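Local coordinates for auracyanin-B-2 (Chloroflexus aurantiacus, PDB 1QHQ), which carries electrons through a type 1 blue copper centre, probably as a soluble acceptor for the membrane-bound alternative complex III, at residues V60-G65 with A70-A75. Numbering follows the deposited sequence.
Sequences VLVNGG and AAVNTA. With SO4 (sulfate ion), chain E.
V72 lowers both of its methyls from the helix onto strand 60-62, where V62 and V60 meet them. V62 and V72 point at each other and run antiparallel, alongside one another, and V62 CG1 fits against the fork of V72, 3.8 Å from V72 CG2 and 3.9 Å from V72 CB. The other methyl, V72 CG1, stands anti to its own backbone nitrogen (chi1 177°), which places it between two partners: it is shared by V62 CG1 and V60 CG1, each at 4.1 Å. The V60 and V72 side chains meet at a slant. All three valines are buried, and no hydrogen bond crosses between the segments; the valine methyls make the contact. V68 and A69 also touch V62, and A93 touches V72.

In the loop after the strand, G65 is the N-cap residue of helix 66-77, and its N donates a nearly straight hydrogen bond (164°) to sulfate O3 at 2.9 Å; V68 N is hydrogen-bonded to the same ion, probably acquired from the crystallisation liquor.

Here the short helix of an azurin-like cupredoxin packs on its beta-sandwich, with the V60 side chain about 9 Å from the copper.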
# COMPACT_ATOMS: atom_id res chain seq x y z
N VAL A 60 0.75 -0.78 0.15
CA VAL A 60 1.27 -0.52 1.48
C VAL A 60 2.13 0.74 1.49
O VAL A 60 3.12 0.82 0.82
CB VAL A 60 2.15 -1.67 2.03
CG1 VAL A 60 2.59 -1.37 3.48
CG2 VAL A 60 1.37 -2.97 2.00
N LEU A 61 1.66 1.74 2.27
CA LEU A 61 2.47 3.00 2.36
C LEU A 61 3.36 2.93 3.59
O LEU A 61 2.88 2.66 4.68
CB LEU A 61 1.46 4.16 2.50
CG LEU A 61 2.19 5.52 2.71
CD1 LEU A 61 2.95 5.85 1.43
CD2 LEU A 61 1.17 6.62 2.99
N VAL A 62 4.66 3.14 3.40
CA VAL A 62 5.58 3.04 4.52
C VAL A 62 6.16 4.42 4.87
O VAL A 62 6.21 5.30 4.03
CB VAL A 62 6.70 2.02 4.31
CG1 VAL A 62 6.10 0.68 3.85
CG2 VAL A 62 7.74 2.50 3.35
N ASN A 63 6.56 4.51 6.14
CA ASN A 63 7.07 5.80 6.67
C ASN A 63 8.54 5.99 6.38
O ASN A 63 9.38 6.01 7.29
CB ASN A 63 6.76 5.81 8.17
CG ASN A 63 7.15 7.13 8.84
OD1 ASN A 63 7.61 7.07 10.00
ND2 ASN A 63 7.02 8.22 8.13
N GLY A 64 8.91 6.00 5.10
CA GLY A 64 10.31 6.10 4.73
C GLY A 64 10.58 5.59 3.32
O GLY A 64 9.71 5.50 2.47
N GLY A 65 11.85 5.25 3.09
CA GLY A 65 12.37 4.79 1.85
C GLY A 65 12.61 3.26 1.86
O GLY A 65 11.93 2.54 2.56
N ALA A 70 11.89 -2.36 3.31
CA ALA A 70 12.39 -3.73 3.47
C ALA A 70 11.97 -4.30 4.80
O ALA A 70 11.53 -5.45 4.87
CB ALA A 70 13.90 -3.74 3.31
N ALA A 71 11.99 -3.48 5.85
CA ALA A 71 11.57 -3.88 7.17
C ALA A 71 10.07 -4.24 7.19
O ALA A 71 9.71 -5.30 7.68
CB ALA A 71 11.87 -2.85 8.24
N VAL A 72 9.24 -3.34 6.64
CA VAL A 72 7.81 -3.63 6.57
C VAL A 72 7.57 -4.87 5.69
O VAL A 72 6.78 -5.73 6.08
CB VAL A 72 6.97 -2.46 6.08
CG1 VAL A 72 5.50 -2.83 5.95
CG2 VAL A 72 7.14 -1.23 6.98
N ASN A 73 8.26 -4.96 4.58
CA ASN A 73 8.11 -6.11 3.68
C ASN A 73 8.48 -7.41 4.36
O ASN A 73 7.82 -8.44 4.19
CB ASN A 73 8.87 -5.90 2.39
CG ASN A 73 8.57 -7.01 1.39
OD1 ASN A 73 7.44 -7.10 0.90
ND2 ASN A 73 9.58 -7.82 1.09
N THR A 74 9.59 -7.40 5.11
CA THR A 74 10.02 -8.55 5.87
C THR A 74 9.04 -8.97 6.92
O THR A 74 8.74 -10.19 7.02
CB THR A 74 11.44 -8.34 6.46
OG1 THR A 74 12.34 -8.24 5.35
CG2 THR A 74 11.84 -9.48 7.36
N ALA A 75 8.41 -8.05 7.64
CA ALA A 75 7.40 -8.41 8.62
C ALA A 75 6.19 -9.05 7.93
O ALA A 75 5.66 -10.05 8.40
CB ALA A 75 6.99 -7.25 9.48
S SO4 E . 14.88 4.93 4.85
O1 SO4 E . 14.26 3.61 4.58
O2 SO4 E . 15.76 4.84 6.08
O3 SO4 E . 13.81 5.96 5.14
O4 SO4 E . 15.69 5.37 3.68